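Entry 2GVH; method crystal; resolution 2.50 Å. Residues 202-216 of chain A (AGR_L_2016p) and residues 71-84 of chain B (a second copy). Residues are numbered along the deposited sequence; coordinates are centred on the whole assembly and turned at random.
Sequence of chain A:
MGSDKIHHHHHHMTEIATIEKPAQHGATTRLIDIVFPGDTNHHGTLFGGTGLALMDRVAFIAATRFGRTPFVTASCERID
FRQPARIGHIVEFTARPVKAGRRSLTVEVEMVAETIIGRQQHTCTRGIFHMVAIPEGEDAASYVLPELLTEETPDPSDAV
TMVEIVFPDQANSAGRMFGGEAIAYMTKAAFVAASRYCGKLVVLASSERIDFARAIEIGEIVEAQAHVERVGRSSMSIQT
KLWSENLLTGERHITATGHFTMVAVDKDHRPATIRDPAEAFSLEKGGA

Chain A, residues 202-216: VVLASSERIDFARAI
Chain B (71-84) FVTASCERIDFRQP

The two stretches, from two copies of one protein, run antiparallel and pair edge to edge. The register sets S206(A) against D80(B), S207(A) against I79(B), I210(A) against C76(B) and D211(A) against S75(B), with CA-CA distances of 4.3, 5.3, 5.1 and 4.2 Å. Backbone angles are mostly extended; A205(A) (-109/-34) and A74(B) (-79/-39) depart from this, each with a small side chain pointing away from the partner, as does A213(A) (-79/-43), which makes no contact.

Backbone groups satisfy one another in two reciprocal pairs. S207(A) N donates to I79(B) O at 2.9 Å, and I79(B) N returns a bond to S207(A) O at 2.8 Å. I210(A) N donates to C76(B) O at 2.8 Å, and C76(B) N answers to I210(A) O, also at 2.8 Å. A single bond extends the ladder at each end: F81(B) N to A205(A) O and F212(A) N to A74(B) O, both 2.7 Å and nearly straight (165° and 175°). Carbonyls also receive CA-H...O contacts, as from R209(A) CA to C76(B) O at 3.1 Å.

Between the reciprocal pairs, E208(A) and R78(B) supply opposite charges. E208(A), with chi1, chi2 and chi3 of -65°, -49° and -55°, points away at CB but its end comes nearer the partner. R78(B) (chi1 p, chi2 t, chi3 m, chi4 -87°) donates from NH2 to E208(A) OE2 at 2.8 Å and from NE to E208(A) OE1 at 3.3 Å, so the carboxylate meets the guanidinium edge near its plane. Within its own chain, R78(B) NH1 forms a salt bridge with D80(B) OD2 at 2.9 Å, although the hydrogen bond is weak. One arginine thus serves two acids.

R209(A), extended as t, t, t with chi4 76°, is less firmly held across the contact: its NH1 makes a long salt bridge to E77(B) OE2 at 3.8 Å, an oxygen also hydrogen-bonded elsewhere in the structure. Its NH2 lies 3.3 Å from S75(B) OG, over one guanidinium face, where the angle is too poor for a hydrogen bond.

S207(A), I79(B), I210(A) and C76(B) share one buried face of the sheet. There I210(A) CB and C76(B) CB pack at 4.3 Å. Beyond the bridged residues, L204(A) (t, p) sets CD2 4.0 Å from the F81(B) ring centroid, a CH-pi contact over the face, for which a flat ring suits a methyl group. At the other end, A215(A) CB meets V72(B) CG1 at 4.2 Å.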

# COMPACT_ATOMS: atom_id res chain seq x y z
N VAL A 202 -14.21 17.90 6.72
CA VAL A 202 -14.16 17.84 8.16
C VAL A 202 -12.81 17.32 8.57
O VAL A 202 -12.13 16.67 7.78
CB VAL A 202 -15.30 16.97 8.74
CG1 VAL A 202 -16.66 17.52 8.34
CG2 VAL A 202 -15.17 15.53 8.30
N VAL A 203 -12.41 17.62 9.81
CA VAL A 203 -11.14 17.10 10.38
C VAL A 203 -11.33 16.54 11.79
O VAL A 203 -12.14 17.05 12.55
CB VAL A 203 -10.05 18.17 10.47
CG1 VAL A 203 -9.59 18.61 9.09
CG2 VAL A 203 -10.53 19.38 11.28
N LEU A 204 -10.59 15.51 12.11
CA LEU A 204 -10.69 14.85 13.40
C LEU A 204 -10.16 15.79 14.49
O LEU A 204 -9.08 16.31 14.31
CB LEU A 204 -9.84 13.59 13.38
CG LEU A 204 -9.69 12.86 14.71
CD1 LEU A 204 -11.00 12.25 15.09
CD2 LEU A 204 -8.64 11.78 14.57
N ALA A 205 -10.91 16.01 15.58
CA ALA A 205 -10.45 16.81 16.71
C ALA A 205 -10.15 15.96 17.95
O ALA A 205 -9.25 16.27 18.72
CB ALA A 205 -11.42 17.88 17.04
N SER A 206 -10.92 14.90 18.15
CA SER A 206 -10.61 13.97 19.24
C SER A 206 -11.36 12.66 19.06
O SER A 206 -12.39 12.59 18.38
CB SER A 206 -11.00 14.57 20.58
OG SER A 206 -12.40 14.76 20.64
N SER A 207 -10.83 11.62 19.70
CA SER A 207 -11.52 10.35 19.81
C SER A 207 -11.57 9.93 21.26
O SER A 207 -10.64 10.15 22.00
CB SER A 207 -10.81 9.27 19.02
OG SER A 207 -9.59 8.95 19.63
N GLU A 208 -12.66 9.29 21.65
CA GLU A 208 -12.86 8.79 23.00
C GLU A 208 -12.22 7.43 23.20
O GLU A 208 -11.70 6.83 22.25
CB GLU A 208 -14.36 8.71 23.30
CG GLU A 208 -15.04 10.08 23.34
CD GLU A 208 -14.28 11.06 24.22
OE1 GLU A 208 -14.05 10.73 25.40
OE2 GLU A 208 -13.89 12.14 23.71
N ARG A 209 -12.26 6.94 24.43
CA ARG A 209 -11.79 5.60 24.76
C ARG A 209 -12.45 4.59 23.84
O ARG A 209 -13.64 4.67 23.60
CB ARG A 209 -12.10 5.25 26.23
CG ARG A 209 -11.52 3.93 26.70
CD ARG A 209 -12.05 3.54 28.07
NE ARG A 209 -11.47 2.28 28.55
CZ ARG A 209 -10.23 2.14 29.04
NH1 ARG A 209 -9.40 3.19 29.14
NH2 ARG A 209 -9.81 0.95 29.43
N ILE A 210 -11.65 3.68 23.29
CA ILE A 210 -12.15 2.61 22.46
C ILE A 210 -11.66 1.32 23.05
O ILE A 210 -10.47 1.14 23.23
CB ILE A 210 -11.60 2.73 21.02
CG1 ILE A 210 -12.08 4.03 20.37
CG2 ILE A 210 -12.03 1.53 20.18
CD1 ILE A 210 -11.62 4.22 18.94
N ASP A 211 -12.60 0.44 23.36
CA ASP A 211 -12.30 -0.91 23.85
C ASP A 211 -12.63 -1.95 22.78
O ASP A 211 -13.67 -1.89 22.15
CB ASP A 211 -13.14 -1.22 25.07
CG ASP A 211 -12.77 -0.36 26.24
OD1 ASP A 211 -11.60 -0.44 26.69
OD2 ASP A 211 -13.64 0.39 26.72
N PHE A 212 -11.71 -2.89 22.60
CA PHE A 212 -11.87 -3.97 21.63
C PHE A 212 -12.34 -5.25 22.29
O PHE A 212 -11.72 -5.75 23.23
CB PHE A 212 -10.55 -4.23 20.94
CG PHE A 212 -10.17 -3.15 19.96
CD1 PHE A 212 -10.74 -3.13 18.69
CD2 PHE A 212 -9.28 -2.15 20.32
CE1 PHE A 212 -10.41 -2.12 17.78
CE2 PHE A 212 -8.95 -1.13 19.41
CZ PHE A 212 -9.51 -1.13 18.14
N ALA A 213 -13.45 -5.78 21.80
CA ALA A 213 -14.04 -6.98 22.36
C ALA A 213 -13.32 -8.25 21.90
O ALA A 213 -13.11 -9.16 22.71
CB ALA A 213 -15.54 -7.06 22.04
N ARG A 214 -12.99 -8.33 20.61
CA ARG A 214 -12.19 -9.42 20.07
C ARG A 214 -11.28 -8.91 18.96
O ARG A 214 -11.48 -7.80 18.46
CB ARG A 214 -13.07 -10.59 19.57
CG ARG A 214 -13.78 -10.37 18.25
CD ARG A 214 -14.66 -11.58 17.85
NE ARG A 214 -13.94 -12.69 17.19
CZ ARG A 214 -13.37 -12.63 15.98
NH1 ARG A 214 -13.39 -11.51 15.25
NH2 ARG A 214 -12.76 -13.70 15.49
N ALA A 215 -10.28 -9.70 18.60
CA ALA A 215 -9.38 -9.33 17.50
C ALA A 215 -9.96 -9.78 16.18
O ALA A 215 -10.56 -10.84 16.08
CB ALA A 215 -7.98 -9.91 17.71
N ILE A 216 -9.75 -8.96 15.16
CA ILE A 216 -10.25 -9.19 13.84
C ILE A 216 -9.21 -9.96 13.08
O ILE A 216 -8.02 -9.68 13.21
CB ILE A 216 -10.48 -7.84 13.16
CG1 ILE A 216 -11.59 -7.10 13.90
CG2 ILE A 216 -10.80 -8.01 11.67
CD1 ILE A 216 -11.65 -5.63 13.62
N PHE B 71 0.92 -9.67 21.00
CA PHE B 71 0.07 -8.71 21.68
C PHE B 71 -1.11 -8.26 20.83
O PHE B 71 -1.01 -8.17 19.61
CB PHE B 71 0.85 -7.44 22.00
CG PHE B 71 1.67 -7.54 23.23
CD1 PHE B 71 1.12 -7.26 24.45
CD2 PHE B 71 2.99 -7.92 23.17
CE1 PHE B 71 1.87 -7.36 25.59
CE2 PHE B 71 3.74 -8.03 24.29
CZ PHE B 71 3.19 -7.74 25.51
N VAL B 72 -2.22 -7.95 21.49
CA VAL B 72 -3.31 -7.25 20.84
C VAL B 72 -3.61 -5.96 21.59
O VAL B 72 -3.17 -5.76 22.74
CB VAL B 72 -4.59 -8.08 20.79
CG1 VAL B 72 -4.39 -9.27 19.88
CG2 VAL B 72 -5.06 -8.51 22.23
N THR B 73 -4.36 -5.09 20.94
CA THR B 73 -4.78 -3.86 21.54
C THR B 73 -6.13 -4.07 22.17
O THR B 73 -7.13 -4.24 21.47
CB THR B 73 -4.81 -2.78 20.52
OG1 THR B 73 -3.50 -2.66 19.98
CG2 THR B 73 -5.19 -1.47 21.14
N ALA B 74 -6.16 -4.08 23.50
CA ALA B 74 -7.42 -4.28 24.21
C ALA B 74 -8.17 -2.96 24.19
O ALA B 74 -9.40 -2.92 24.00
CB ALA B 74 -7.19 -4.75 25.61
N SER B 75 -7.43 -1.87 24.36
CA SER B 75 -8.10 -0.59 24.40
C SER B 75 -7.19 0.60 24.22
O SER B 75 -5.98 0.54 24.42
CB SER B 75 -8.90 -0.45 25.70
OG SER B 75 -8.10 0.13 26.68
N CYS B 76 -7.84 1.70 23.89
CA CYS B 76 -7.19 2.92 23.49
C CYS B 76 -7.84 4.10 24.24
O CYS B 76 -9.02 4.34 24.08
CB CYS B 76 -7.42 3.05 22.01
SG CYS B 76 -6.73 4.46 21.27
N GLU B 77 -7.10 4.81 25.08
CA GLU B 77 -7.68 5.90 25.86
C GLU B 77 -7.93 7.10 25.01
O GLU B 77 -7.38 7.20 23.91
CB GLU B 77 -6.82 6.25 27.08
CG GLU B 77 -7.32 5.53 28.33
CD GLU B 77 -6.43 5.72 29.55
OE1 GLU B 77 -6.12 6.88 29.89
OE2 GLU B 77 -6.07 4.70 30.19
N ARG B 78 -8.76 8.03 25.48
CA ARG B 78 -9.14 9.19 24.66
C ARG B 78 -7.95 9.99 24.19
O ARG B 78 -6.94 10.10 24.89
CB ARG B 78 -10.14 10.11 25.37
CG ARG B 78 -9.51 11.13 26.28
CD ARG B 78 -10.53 12.08 26.88
NE ARG B 78 -11.42 12.67 25.87
CZ ARG B 78 -11.17 13.78 25.18
NH1 ARG B 78 -10.05 14.47 25.36
NH2 ARG B 78 -12.06 14.22 24.29
N ILE B 79 -8.07 10.54 22.99
CA ILE B 79 -6.97 11.27 22.38
C ILE B 79 -7.48 12.61 21.84
O ILE B 79 -8.52 12.65 21.17
CB ILE B 79 -6.32 10.45 21.23
CG1 ILE B 79 -5.70 9.17 21.77
CG2 ILE B 79 -5.24 11.25 20.52
CD1 ILE B 79 -5.45 8.15 20.71
N ASP B 80 -6.76 13.70 22.12
CA ASP B 80 -7.03 14.98 21.45
C ASP B 80 -6.09 15.23 20.28
O ASP B 80 -4.88 15.07 20.41
CB ASP B 80 -6.90 16.15 22.43
CG ASP B 80 -8.08 16.25 23.36
OD1 ASP B 80 -9.24 16.40 22.89
OD2 ASP B 80 -7.85 16.21 24.59
N PHE B 81 -6.64 15.65 19.16
CA PHE B 81 -5.86 15.93 17.97
C PHE B 81 -5.88 17.38 17.61
O PHE B 81 -6.93 18.03 17.69
CB PHE B 81 -6.45 15.18 16.79
CG PHE B 81 -5.77 13.90 16.51
CD1 PHE B 81 -6.15 12.75 17.18
CD2 PHE B 81 -4.72 13.83 15.57
CE1 PHE B 81 -5.51 11.54 16.91
CE2 PHE B 81 -4.07 12.63 15.30
CZ PHE B 81 -4.46 11.49 15.97
N ARG B 82 -4.75 17.90 17.16
CA ARG B 82 -4.72 19.24 16.59
C ARG B 82 -4.25 19.18 15.17
O ARG B 82 -3.29 18.50 14.89
CB ARG B 82 -3.86 20.20 17.43
CG ARG B 82 -2.39 19.89 17.49
CD ARG B 82 -1.59 21.08 18.10
NE ARG B 82 -1.96 21.33 19.48
CZ ARG B 82 -2.46 22.47 19.94
NH1 ARG B 82 -2.65 23.50 19.12
NH2 ARG B 82 -2.78 22.58 21.22
N GLN B 83 -4.94 19.84 14.26
CA GLN B 83 -4.45 19.79 12.90
C GLN B 83 -3.53 20.99 12.70
O GLN B 83 -3.91 22.11 12.96
CB GLN B 83 -5.60 19.70 11.87
CG GLN B 83 -6.69 18.63 12.16
CD GLN B 83 -6.22 17.21 11.90
N PRO B 84 -2.29 20.75 12.29
CA PRO B 84 -1.40 21.85 11.98
C PRO B 84 -1.71 22.45 10.61
O PRO B 84 -2.66 22.03 9.95
CB PRO B 84 -0.05 21.16 11.97
CG PRO B 84 -0.36 19.84 11.43
CD PRO B 84 -1.63 19.46 12.11